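Local coordinates for protein dinoflagellate luciferase (PDB 1VPR) that oxidises dinoflagellate luciferin with molecular oxygen and emits a flash of blue light, this chain being the third of its three homologous, pH-regulated luciferase domains, at residues N31-P36 with F225-R230; Y60-H65 with G171-I176. All blocks are in the same frame, centred on the assembly; numbering follows the deposited sequence.

Contact 1 of 2, residues N31-P36 with F225-R230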
loop_
_atom_site.group_PDB
_atom_site.type_symbol
_atom_site.label_atom_id
_atom_site.label_comp_id
_atom_site.label_asym_id
_atom_site.label_seq_id
_atom_site.Cartn_x
_atom_site.Cartn_y
_atom_site.Cartn_z
ATOM N N ASN A 31 -6.216 -18.009 -1.086
ATOM C CA ASN A 31 -7.387 -17.157 -0.859
ATOM C C ASN A 31 -7.117 -15.675 -1.137
ATOM O O ASN A 31 -7.704 -14.789 -0.507
ATOM C CB ASN A 31 -7.900 -17.355 0.567
ATOM C CG ASN A 31 -8.521 -18.731 0.767
ATOM O OD1 ASN A 31 -8.927 -19.096 1.873
ATOM N ND2 ASN A 31 -8.604 -19.502 -0.316
ATOM N N GLY A 32 -6.236 -15.422 -2.100
ATOM C CA GLY A 32 -5.892 -14.059 -2.472
ATOM C C GLY A 32 -4.858 -13.416 -1.560
ATOM O O GLY A 32 -4.505 -12.251 -1.772
HETATM N N MSE A 33 -4.362 -14.188 -0.585
HETATM C CA MSE A 33 -3.379 -13.740 0.426
HETATM C C MSE A 33 -1.964 -14.329 0.275
HETATM O O MSE A 33 -1.805 -15.465 -0.188
HETATM C CB MSE A 33 -3.865 -14.134 1.822
HETATM C CG MSE A 33 -5.321 -13.831 2.094
HETATM SE SE MSE A 33 -5.631 -11.934 2.263
HETATM C CE MSE A 33 -5.199 -11.829 4.158
ATOM N N HIS A 34 -0.948 -13.560 0.686
ATOM C CA HIS A 34 0.446 -14.020 0.645
ATOM C C HIS A 34 0.927 -14.087 2.086
ATOM O O HIS A 34 1.110 -13.050 2.739
ATOM C CB HIS A 34 1.345 -13.054 -0.134
ATOM C CG HIS A 34 2.782 -13.484 -0.194
ATOM N ND1 HIS A 34 3.815 -12.602 -0.445
ATOM C CD2 HIS A 34 3.357 -14.703 -0.035
ATOM C CE1 HIS A 34 4.964 -13.261 -0.435
ATOM N NE2 HIS A 34 4.714 -14.535 -0.189
ATOM N N LYS A 35 1.120 -15.303 2.584
ATOM C CA LYS A 35 1.573 -15.512 3.953
ATOM C C LYS A 35 2.794 -16.437 3.976
ATOM O O LYS A 35 2.654 -17.658 4.095
ATOM C CB LYS A 35 0.445 -16.114 4.778
ATOM N N PRO A 36 4.005 -15.863 3.857
ATOM C CA PRO A 36 5.229 -16.672 3.870
ATOM C C PRO A 36 5.769 -16.819 5.288
ATOM O O PRO A 36 5.388 -16.061 6.190
ATOM C CB PRO A 36 6.167 -15.873 2.977
ATOM C CG PRO A 36 5.843 -14.461 3.396
ATOM C CD PRO A 36 4.313 -14.455 3.533
ATOM N N PHE A 225 2.500 -6.235 0.600
ATOM C CA PHE A 225 1.180 -6.417 1.182
ATOM C C PHE A 225 0.700 -7.863 1.073
ATOM O O PHE A 225 0.824 -8.491 0.004
ATOM C CB PHE A 225 0.176 -5.480 0.480
ATOM C CG PHE A 225 0.546 -4.021 0.582
ATOM C CD1 PHE A 225 1.272 -3.395 -0.433
ATOM C CD2 PHE A 225 0.238 -3.301 1.730
ATOM C CE1 PHE A 225 1.693 -2.070 -0.297
ATOM C CE2 PHE A 225 0.655 -1.978 1.882
ATOM C CZ PHE A 225 1.380 -1.361 0.870
ATOM N N ALA A 226 0.125 -8.377 2.161
ATOM C CA ALA A 226 -0.362 -9.753 2.168
ATOM C C ALA A 226 -1.568 -9.907 1.243
ATOM O O ALA A 226 -1.760 -10.962 0.671
ATOM C CB ALA A 226 -0.715 -10.194 3.601
ATOM N N ARG A 227 -2.362 -8.851 1.061
ATOM C CA ARG A 227 -3.520 -8.949 0.169
ATOM C C ARG A 227 -3.175 -8.352 -1.204
ATOM O O ARG A 227 -2.732 -7.212 -1.304
ATOM C CB ARG A 227 -4.751 -8.264 0.818
ATOM C CG ARG A 227 -5.979 -8.147 -0.089
ATOM C CD ARG A 227 -7.293 -7.958 0.662
ATOM N NE ARG A 227 -7.163 -7.305 1.960
ATOM C CZ ARG A 227 -7.979 -7.550 2.988
ATOM N NH1 ARG A 227 -8.970 -8.434 2.846
ATOM N NH2 ARG A 227 -7.812 -6.934 4.161
ATOM N N ALA A 228 -3.365 -9.137 -2.258
ATOM C CA ALA A 228 -3.036 -8.691 -3.603
ATOM C C ALA A 228 -3.954 -7.580 -4.097
ATOM O O ALA A 228 -3.510 -6.641 -4.765
ATOM C CB ALA A 228 -3.104 -9.901 -4.584
ATOM N N LYS A 229 -5.232 -7.693 -3.759
ATOM C CA LYS A 229 -6.245 -6.741 -4.212
ATOM C C LYS A 229 -7.128 -6.222 -3.091
ATOM O O LYS A 229 -7.607 -7.018 -2.264
ATOM C CB LYS A 229 -7.165 -7.433 -5.222
ATOM C CG LYS A 229 -6.438 -8.072 -6.391
ATOM C CD LYS A 229 -7.360 -8.906 -7.293
ATOM C CE LYS A 229 -8.435 -8.055 -7.917
ATOM N NZ LYS A 229 -7.887 -7.285 -9.057
ATOM N N ARG A 230 -7.378 -4.913 -3.074
ATOM C CA ARG A 230 -8.262 -4.330 -2.061
ATOM C C ARG A 230 -9.161 -3.298 -2.736
ATOM O O ARG A 230 -8.795 -2.687 -3.743
ATOM C CB ARG A 230 -7.481 -3.648 -0.910
ATOM C CG ARG A 230 -6.917 -2.248 -1.217
ATOM C CD ARG A 230 -5.582 -2.310 -1.924
ATOM N NE ARG A 230 -4.591 -2.999 -1.088
ATOM C CZ ARG A 230 -3.892 -4.066 -1.485
ATOM N NH1 ARG A 230 -4.077 -4.564 -2.696
ATOM N NH2 ARG A 230 -3.000 -4.634 -0.677
HETATM O O HOH W 1 -6.393 -10.581 -3.012
#
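Met33, a selenomethionine, sets CG anti to the carbonyl carbon and beside its backbone N (chi1 -46°) and bends at the next two torsions, Arg227 holds its CG anti to the backbone N, and the two side chains run side by side in the same direction. Met33 SE lies 4.0 Å from Arg227 CB, so it meets the base of the arginine and not its charged end, which goes to Asp353 in a salt bridge.

Behind these two side chains the backbones form a single antiparallel bridge, with Met33 and Arg227 as its non-hydrogen-bonded pair. On one flank of the pair, His34 N donates to Ala226 O at 2.7 Å, with 147° at the hydrogen. The same oxygen receives a CA-H...O contact from Met33 CA at 3.2 Å. Ala226 CB in turn sits 3.5 Å from His34 O, the alanine methyl resting against the backbone carbonyl oxygen. On the other flank the bond is weak: Ala228 N lies 3.4 Å from Gly32 O, although its 177° is almost straight. A water bridges beside it, donating to Gly32 O at 2.8 Å and accepting from Lys229 N. Arg230 curls back over its own segment, its NH2 donating to Arg227 O at 2.7 Å, while NE forms a salt bridge with Glu240.

The bridge thus joins the short strand 33-34 of the N-terminal helical bundle region to the run entering barrel strand 229-233. Pro241, at the end of strand 237-241, packs against Met33, Ala226 and Arg227. Beyond His34, whose ND1 is bonded to Val222 O and whose NE2 meets Tyr60 OH, helix 57-65 brings up Cys64.

Contact 2 of 2, residues Y60-H65 with G171-I176; sequences YLLECH and GQAAFI
His65 and Gln172 supply the polar link across the two helices. His65 NE2 donates to Gln172 OE1 at 2.7 Å, with 154° at the hydrogen; the oxygen lies close to the ring plane and uses a lone pair in its own carbonyl plane. Ring and amide stand 89° apart. Gln172 CG is anti to the backbone N and the chain beyond is extended, and at its end NE2 is bonded to Thr197, which helps fix the amide's rotation.

The remaining contacts are apolar and centre on Ile176. Its CD1 touches the His65 ring at the edge, 4.0 Å from CD2, the two side chains meeting tip to tip, and also lies 3.9 Å from Leu61 CB. Ile176 CG2 packs 3.6 Å from Leu62 CG as those chains slide past each other in opposite directions. Leu62 CD2 reaches on to Ala173 CB at 3.8 Å. An alanine in place of His65 would probably leave Gln172 OE1 without this donor and open a gap beside Ile176 CD1.

The segment axes approach to 9.9 Å and cross at -154°, a near-antiparallel helix pair. Helices 172-181 and 187-197 follow barrel strand 163-169, consistent with the helix-turn-helix after the first strand of fatty acid-binding proteins, here packed against the N-terminal helical region.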
loop_
_atom_site.group_PDB
_atom_site.type_symbol
_atom_site.label_atom_id
_atom_site.label_comp_id
_atom_site.label_asym_id
_atom_site.label_seq_id
_atom_site.Cartn_x
_atom_site.Cartn_y
_atom_site.Cartn_z
ATOM N N TYR A 60 13.886 -13.699 -1.177
ATOM C CA TYR A 60 12.549 -14.170 -1.515
ATOM C C TYR A 60 11.704 -12.946 -1.897
ATOM O O TYR A 60 10.972 -12.955 -2.891
ATOM C CB TYR A 60 11.916 -14.871 -0.318
ATOM C CG TYR A 60 10.467 -15.260 -0.536
ATOM C CD1 TYR A 60 10.113 -16.275 -1.430
ATOM C CD2 TYR A 60 9.447 -14.621 0.183
ATOM C CE1 TYR A 60 8.771 -16.647 -1.598
ATOM C CE2 TYR A 60 8.110 -14.988 0.031
ATOM C CZ TYR A 60 7.778 -15.994 -0.858
ATOM O OH TYR A 60 6.454 -16.340 -1.008
ATOM N N LEU A 61 11.807 -11.897 -1.090
ATOM C CA LEU A 61 11.066 -10.670 -1.354
ATOM C C LEU A 61 11.458 -10.092 -2.719
ATOM O O LEU A 61 10.604 -9.612 -3.466
ATOM C CB LEU A 61 11.332 -9.638 -0.248
ATOM C CG LEU A 61 10.821 -9.987 1.147
ATOM C CD1 LEU A 61 11.023 -8.778 2.049
ATOM C CD2 LEU A 61 9.344 -10.390 1.086
ATOM N N LEU A 62 12.743 -10.137 -3.055
ATOM C CA LEU A 62 13.167 -9.613 -4.345
ATOM C C LEU A 62 12.462 -10.333 -5.466
ATOM O O LEU A 62 12.010 -9.703 -6.427
ATOM C CB LEU A 62 14.674 -9.745 -4.543
ATOM C CG LEU A 62 15.527 -8.583 -4.048
ATOM C CD1 LEU A 62 16.964 -8.808 -4.514
ATOM C CD2 LEU A 62 15.003 -7.257 -4.624
ATOM N N GLU A 63 12.351 -11.652 -5.359
ATOM C CA GLU A 63 11.677 -12.386 -6.404
ATOM C C GLU A 63 10.175 -12.093 -6.381
ATOM O O GLU A 63 9.541 -12.050 -7.427
ATOM C CB GLU A 63 11.924 -13.881 -6.252
ATOM C CG GLU A 63 11.439 -14.696 -7.430
ATOM C CD GLU A 63 11.798 -16.161 -7.274
ATOM O OE1 GLU A 63 10.914 -16.970 -6.910
ATOM O OE2 GLU A 63 12.979 -16.492 -7.501
ATOM N N CYS A 64 9.604 -11.871 -5.202
ATOM C CA CYS A 64 8.175 -11.585 -5.148
ATOM C C CYS A 64 7.856 -10.231 -5.743
ATOM O O CYS A 64 6.713 -9.980 -6.140
ATOM C CB CYS A 64 7.650 -11.647 -3.713
ATOM S SG CYS A 64 7.506 -13.327 -3.055
ATOM N N HIS A 65 8.853 -9.349 -5.805
ATOM C CA HIS A 65 8.638 -8.022 -6.372
ATOM C C HIS A 65 8.325 -8.109 -7.867
ATOM O O HIS A 65 7.589 -7.276 -8.414
ATOM C CB HIS A 65 9.862 -7.135 -6.115
ATOM C CG HIS A 65 9.697 -6.257 -4.920
ATOM N ND1 HIS A 65 8.702 -5.300 -4.846
ATOM C CD2 HIS A 65 10.301 -6.271 -3.705
ATOM C CE1 HIS A 65 8.694 -4.774 -3.630
ATOM N NE2 HIS A 65 9.652 -5.345 -2.920
ATOM N N GLY A 171 11.249 2.522 -5.181
ATOM C CA GLY A 171 10.818 1.145 -5.086
ATOM C C GLY A 171 11.575 0.398 -4.005
ATOM O O GLY A 171 12.791 0.624 -3.781
ATOM N N GLN A 172 10.881 -0.513 -3.332
ATOM C CA GLN A 172 11.524 -1.275 -2.269
ATOM C C GLN A 172 12.620 -2.201 -2.755
ATOM O O GLN A 172 13.589 -2.427 -2.035
ATOM C CB GLN A 172 10.507 -2.097 -1.479
ATOM C CG GLN A 172 11.132 -2.819 -0.286
ATOM C CD GLN A 172 10.194 -3.805 0.363
ATOM O OE1 GLN A 172 9.494 -4.566 -0.318
ATOM N NE2 GLN A 172 10.175 -3.811 1.689
ATOM N N ALA A 173 12.499 -2.739 -3.965
ATOM C CA ALA A 173 13.523 -3.664 -4.438
ATOM C C ALA A 173 14.913 -3.014 -4.455
ATOM O O ALA A 173 15.912 -3.654 -4.113
ATOM C CB ALA A 173 13.151 -4.209 -5.808
ATOM N N ALA A 174 14.977 -1.738 -4.814
ATOM C CA ALA A 174 16.240 -1.014 -4.837
ATOM C C ALA A 174 16.861 -1.000 -3.437
ATOM O O ALA A 174 18.084 -1.166 -3.302
ATOM C CB ALA A 174 16.018 0.419 -5.342
ATOM N N PHE A 175 16.032 -0.825 -2.400
ATOM C CA PHE A 175 16.536 -0.812 -1.023
ATOM C C PHE A 175 16.983 -2.201 -0.584
ATOM O O PHE A 175 17.987 -2.342 0.112
ATOM C CB PHE A 175 15.475 -0.277 -0.061
ATOM C CG PHE A 175 15.272 1.193 -0.169
ATOM C CD1 PHE A 175 16.096 2.070 0.531
ATOM C CD2 PHE A 175 14.318 1.710 -1.042
ATOM C CE1 PHE A 175 15.980 3.444 0.356
ATOM C CE2 PHE A 175 14.186 3.075 -1.229
ATOM C CZ PHE A 175 15.020 3.951 -0.531
ATOM N N ILE A 176 16.243 -3.224 -1.004
ATOM C CA ILE A 176 16.591 -4.595 -0.676
ATOM C C ILE A 176 17.919 -4.967 -1.340
ATOM O O ILE A 176 18.781 -5.566 -0.699
ATOM C CB ILE A 176 15.502 -5.584 -1.141
ATOM C CG1 ILE A 176 14.203 -5.304 -0.388
ATOM C CG2 ILE A 176 15.951 -7.026 -0.862
ATOM C CD1 ILE A 176 13.048 -6.204 -0.788
#

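In the fold
Both contacts fasten the N-terminal helical region to the catalytic barrel domain, but at different elements: contact 1 to the run into strand 229-233, contact 2 to helix 172-181. Contact 1 is only partly buried and is mostly backbone hydrogen bonding, with a water taking part; contact 2 is buried, and works through side chains, one histidine-glutamine bond beside an apolar cluster. Their centres lie about 16 Å apart, yet they touch. His34 NE2 stands 2.6 Å from Tyr60 OH, probably a hydrogen bond, and Pro36 packs on the same tyrosine. His34 and His65 each bind across the junction through a ring nitrogen, so a change in their protonation would probably disturb it, consistent with pH-regulated activity.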